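PDB 4IRT: uncharacterized protein from Bacteroides ovatus, which is of unknown function but may act as a neuraminidase, with a BNR-repeat beta-propeller fold. Local coordinates for residues A[21-25]-A[315-319]; A[366-370]-A[380-384]. The contacts are given in a common frame with arbitrary orientation. Where two conformers were deposited one is given. Numbering follows the deposited sequence.

Interaction 1: residues A[21-25]-A[315-319]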
loop_
_atom_site.group_PDB
_atom_site.type_symbol
_atom_site.label_atom_id
_atom_site.label_comp_id
_atom_site.label_asym_id
_atom_site.label_seq_id
_atom_site.Cartn_x
_atom_site.Cartn_y
_atom_site.Cartn_z
ATOM N N THR A 21 0.571 -5.535 6.571
ATOM C CA THR A 21 1.290 -5.624 5.310
ATOM C C THR A 21 1.352 -4.238 4.676
ATOM O O THR A 21 0.560 -3.333 4.995
ATOM C CB THR A 21 0.663 -6.601 4.300
ATOM O OG1 THR A 21 -0.434 -5.957 3.629
ATOM C CG2 THR A 21 0.223 -7.916 4.983
ATOM N N VAL A 22 2.330 -4.067 3.793
ATOM C CA VAL A 22 2.584 -2.790 3.137
ATOM C C VAL A 22 1.432 -2.433 2.192
ATOM O O VAL A 22 1.243 -1.256 1.877
ATOM C CB VAL A 22 3.945 -2.839 2.380
ATOM C CG1 VAL A 22 3.827 -3.669 1.103
ATOM C CG2 VAL A 22 4.450 -1.457 2.059
ATOM N N PHE A 23 0.632 -3.427 1.806
ATOM C CA PHE A 23 -0.376 -3.255 0.778
ATOM C C PHE A 23 -1.808 -3.116 1.336
ATOM O O PHE A 23 -2.774 -3.216 0.602
ATOM C CB PHE A 23 -0.286 -4.331 -0.308
ATOM C CG PHE A 23 -0.321 -5.740 0.199
ATOM C CD1 PHE A 23 -1.518 -6.386 0.432
ATOM C CD2 PHE A 23 0.867 -6.445 0.394
ATOM C CE1 PHE A 23 -1.537 -7.682 0.912
ATOM C CE2 PHE A 23 0.854 -7.747 0.859
ATOM C CZ PHE A 23 -0.348 -8.365 1.123
ATOM N N ARG A 24 -1.925 -2.830 2.624
ATOM C CA ARG A 24 -3.192 -2.375 3.169
ATOM C C ARG A 24 -3.438 -0.932 2.731
ATOM O O ARG A 24 -2.729 -0.014 3.136
ATOM C CB ARG A 24 -3.173 -2.518 4.688
ATOM C CG ARG A 24 -3.033 -3.974 5.141
ATOM C CD ARG A 24 -3.501 -4.224 6.591
ATOM N NE ARG A 24 -4.883 -3.798 6.780
ATOM C CZ ARG A 24 -5.453 -3.392 7.917
ATOM N NH1 ARG A 24 -4.832 -3.473 9.108
ATOM N NH2 ARG A 24 -6.716 -2.959 7.888
ATOM N N ASN A 25 -4.437 -0.740 1.883
ATOM C CA ASN A 25 -4.715 0.556 1.267
ATOM C C ASN A 25 -6.195 0.849 1.422
ATOM O O ASN A 25 -6.970 0.643 0.461
ATOM C CB ASN A 25 -4.308 0.519 -0.228
ATOM C CG ASN A 25 -2.789 0.637 -0.415
ATOM O OD1 ASN A 25 -2.204 1.674 -0.131
ATOM N ND2 ASN A 25 -2.164 -0.415 -0.846
ATOM N N ALA A 315 11.253 -4.997 6.000
ATOM C CA ALA A 315 9.910 -4.699 5.533
ATOM C C ALA A 315 9.933 -3.971 4.213
ATOM O O ALA A 315 10.828 -3.173 3.954
ATOM C CB ALA A 315 9.182 -3.844 6.549
ATOM N N ARG A 316 8.911 -4.187 3.409
ATOM C CA ARG A 316 8.681 -3.307 2.285
ATOM C C ARG A 316 8.271 -1.907 2.829
ATOM O O ARG A 316 7.594 -1.796 3.849
ATOM C CB ARG A 316 7.626 -3.883 1.382
ATOM C CG ARG A 316 8.142 -5.122 0.689
ATOM C CD ARG A 316 7.076 -5.864 -0.060
ATOM N NE ARG A 316 6.114 -6.441 0.862
ATOM C CZ ARG A 316 5.187 -7.321 0.524
ATOM N NH1 ARG A 316 5.049 -7.708 -0.730
ATOM N NH2 ARG A 316 4.355 -7.779 1.444
ATOM N N PRO A 317 8.742 -0.843 2.181
ATOM C CA PRO A 317 8.657 0.475 2.779
ATOM C C PRO A 317 7.473 1.342 2.400
ATOM O O PRO A 317 6.777 1.089 1.403
ATOM C CB PRO A 317 9.950 1.122 2.294
ATOM C CG PRO A 317 10.120 0.574 0.924
ATOM C CD PRO A 317 9.708 -0.876 1.062
ATOM N N ARG A 318 7.276 2.393 3.188
ATOM C CA ARG A 318 6.345 3.485 2.832
ATOM C C ARG A 318 7.109 4.801 2.889
ATOM O O ARG A 318 8.136 4.895 3.566
ATOM C CB ARG A 318 5.155 3.577 3.792
ATOM C CG ARG A 318 4.167 2.408 3.790
ATOM C CD ARG A 318 3.085 2.621 2.789
ATOM N NE ARG A 318 2.008 1.621 2.742
ATOM C CZ ARG A 318 0.718 1.913 2.822
ATOM N NH1 ARG A 318 0.294 3.160 3.066
ATOM N NH2 ARG A 318 -0.168 0.948 2.703
ATOM N N ILE A 319 6.596 5.805 2.180
ATOM C CA ILE A 319 7.194 7.133 2.142
ATOM C C ILE A 319 6.120 8.214 2.145
ATOM O O ILE A 319 5.000 8.026 1.628
ATOM C CB ILE A 319 8.062 7.359 0.883
ATOM C CG1 ILE A 319 7.315 6.927 -0.397
ATOM C CG2 ILE A 319 9.400 6.657 0.992
ATOM C CD1 ILE A 319 8.026 7.354 -1.674
HETATM O O HOH W 1 -2.354 3.250 2.052
#

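Interaction 2: residues A[366-370]-A[380-384]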
loop_
_atom_site.group_PDB
_atom_site.type_symbol
_atom_site.label_atom_id
_atom_site.label_comp_id
_atom_site.label_asym_id
_atom_site.label_seq_id
_atom_site.Cartn_x
_atom_site.Cartn_y
_atom_site.Cartn_z
ATOM N N GLU A 366 5.016 -4.626 8.517
ATOM C CA GLU A 366 5.342 -3.664 7.508
ATOM C C GLU A 366 4.492 -2.419 7.689
ATOM O O GLU A 366 3.367 -2.479 8.205
ATOM C CB GLU A 366 5.139 -4.231 6.110
ATOM C CG GLU A 366 5.854 -5.534 5.799
ATOM C CD GLU A 366 5.635 -5.960 4.360
ATOM O OE1 GLU A 366 4.465 -6.183 3.962
ATOM O OE2 GLU A 366 6.633 -6.114 3.635
ATOM N N PRO A 367 4.993 -1.266 7.229
ATOM C CA PRO A 367 4.220 -0.036 7.395
ATOM C C PRO A 367 3.012 0.136 6.503
ATOM O O PRO A 367 3.014 -0.279 5.332
ATOM C CB PRO A 367 5.216 1.075 7.043
ATOM C CG PRO A 367 6.253 0.381 6.186
ATOM C CD PRO A 367 6.325 -1.032 6.641
ATOM N N SER A 368 1.956 0.695 7.112
ATOM C CA SER A 368 0.868 1.339 6.381
ATOM C C SER A 368 0.564 2.637 7.154
ATOM O O SER A 368 0.818 2.733 8.378
ATOM C CB SER A 368 -0.376 0.434 6.240
ATOM O OG SER A 368 -0.809 -0.077 7.488
ATOM N N HIS A 369 0.099 3.654 6.444
ATOM C CA HIS A 369 -0.073 4.992 7.033
ATOM C C HIS A 369 -1.333 5.684 6.547
ATOM O O HIS A 369 -1.968 5.263 5.554
ATOM C CB HIS A 369 1.165 5.863 6.718
ATOM C CG HIS A 369 1.185 6.469 5.333
ATOM N ND1 HIS A 369 1.583 5.782 4.211
ATOM C CD2 HIS A 369 0.934 7.735 4.923
ATOM C CE1 HIS A 369 1.550 6.589 3.161
ATOM N NE2 HIS A 369 1.148 7.780 3.563
ATOM N N ASP A 370 -1.678 6.761 7.236
ATOM C CA ASP A 370 -2.892 7.503 6.972
ATOM C C ASP A 370 -2.568 8.449 5.821
ATOM O O ASP A 370 -2.124 9.599 6.009
ATOM C CB ASP A 370 -3.358 8.218 8.220
ATOM C CG ASP A 370 -4.700 8.880 8.066
ATOM O OD1 ASP A 370 -5.101 9.211 6.929
ATOM O OD2 ASP A 370 -5.355 9.062 9.122
ATOM N N LEU A 380 2.027 12.522 9.856
ATOM C CA LEU A 380 2.303 11.119 9.521
ATOM C C LEU A 380 1.907 10.233 10.681
ATOM O O LEU A 380 2.571 10.240 11.751
ATOM C CB LEU A 380 3.791 10.900 9.207
ATOM C CG LEU A 380 4.263 9.503 8.805
ATOM C CD1 LEU A 380 3.494 9.056 7.563
ATOM C CD2 LEU A 380 5.767 9.503 8.555
ATOM N N HIS A 381 0.838 9.493 10.472
ATOM C CA HIS A 381 0.333 8.532 11.444
ATOM C C HIS A 381 0.482 7.167 10.828
ATOM O O HIS A 381 0.083 6.948 9.670
ATOM C CB HIS A 381 -1.125 8.810 11.776
ATOM C CG HIS A 381 -1.334 10.021 12.640
ATOM N ND1 HIS A 381 -2.535 10.271 13.265
ATOM C CD2 HIS A 381 -0.514 11.055 12.976
ATOM C CE1 HIS A 381 -2.454 11.404 13.948
ATOM N NE2 HIS A 381 -1.239 11.905 13.786
ATOM N N LEU A 382 1.095 6.278 11.598
ATOM C CA LEU A 382 1.349 4.905 11.195
ATOM C C LEU A 382 0.518 3.916 12.004
ATOM O O LEU A 382 0.366 4.046 13.238
ATOM C CB LEU A 382 2.837 4.585 11.388
ATOM C CG LEU A 382 3.867 5.419 10.639
ATOM C CD1 LEU A 382 5.285 5.143 11.115
ATOM C CD2 LEU A 382 3.756 5.103 9.158
ATOM N N PHE A 383 0.050 2.881 11.306
ATOM C CA PHE A 383 -0.530 1.679 11.901
ATOM C C PHE A 383 0.620 0.806 12.403
ATOM O O PHE A 383 1.410 0.281 11.612
ATOM C CB PHE A 383 -1.363 0.913 10.850
ATOM C CG PHE A 383 -2.159 -0.275 11.404
ATOM C CD1 PHE A 383 -1.514 -1.444 11.831
ATOM C CD2 PHE A 383 -3.545 -0.233 11.495
ATOM C CE1 PHE A 383 -2.238 -2.540 12.347
ATOM C CE2 PHE A 383 -4.263 -1.318 11.986
ATOM C CZ PHE A 383 -3.621 -2.480 12.432
ATOM N N VAL A 384 0.709 0.628 13.711
ATOM C CA VAL A 384 1.842 -0.080 14.321
ATOM C C VAL A 384 1.316 -1.210 15.218
ATOM O O VAL A 384 0.518 -0.979 16.105
ATOM C CB VAL A 384 2.706 0.894 15.126
ATOM C CG1 VAL A 384 3.788 0.161 15.909
ATOM C CG2 VAL A 384 3.357 1.894 14.179
HETATM O O HOH W 2 -0.359 10.149 7.896
#

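Interaction 1: residues A[21-25]-A[315-319]
This is a buried contact near the centre of the beta-propeller, where an arginine docks onto a loop backbone. Residues 21-25 lie in the loop before strand 28-31, and 315-319 lead into strand 318-322. T21 to R24 form a type I turn. T21 OG1 accepts from F23 N at 3.3 Å, an ST turn. The turn presents the carbonyls of V22 and R24 to R318. R318 NH2 donates to V22 O at 2.7 Å and to R24 O at 2.8 Å, and R318 NE adds a bond to V22 O at 3.1 Å. Water 1 joins N25 OD1 to R318 NH1. V22 points at the other segment and fills the space between the two arginines. Its CG1 covers one face of the R316 guanidinium, 3.6 Å from R316 NE. R316 NH2 approaches the F23 ring at its edge, 3.5 Å from F23 CE2, and R316 NE forms a salt bridge with E366. Around this contact, Y126 meets F23 edge-to-face, and P317 packs against A267 of strand 264-271 and Y328 of strand 325-330.

Interaction 2: residues A[366-370]-A[380-384]
A single antiparallel beta bridge joins 366-370 to strand 381-385, within the propeller blade that holds strands from both ends of the chain. H369 and L382 are the non-hydrogen-bonded pair, with CA atoms 4.4 Å apart. F383 N donates to S368 O at 3.0 Å, and D370 N donates to H381 O at 3.0 Å. Side chains then sort onto two faces. On one, H369 CB lies 3.6 Å from L382 CD2, and its p rotamer brings H369 CD2 3.9 Å from L380 CD1. L382 is m,t and L380 is t,p; their CA-to-CB bonds run sideways, but the side-chain ends come nearer to 366-370. The other face holds S368, D370, H381 and F383. In the given conformer S368 is p, with OG 3.5 Å from F383 CB and hydrogen-bonded to S27. F383 is t, so its ring leads away and forms a cation-pi contact with R24. D370 is t and N-caps helix 371-377, with OD1 accepting from L373 N. Its OD2 bonds T30 and Q35. H381 is m, and its ND1 also bonds Q35. Water 2 completes the join, donating to D370 O at 2.6 Å and accepting from H381 N at 2.9 Å.

Overall arrangement
The two contacts come in series along the chain, and their centres are 8 Å apart. Interaction 1 links the loop after strand 5-12 to the start of strand 318-322. Interaction 2 then ties the loop after strand 353-356 to strand 381-385. E366 joins them: its OE2 forms a salt bridge with R316 NE at 2.8 Å, and its OE1 probably bonds V22 N at 3.0 Å. R318 also packs on S368 and H369. Strands 5-12, 401-407 and 381-385 share one sheet, so the closing blade mixes both chain ends. Together the contacts link that blade with the 318-356 blade and the loop into the 28-63 blade, near the propeller centre.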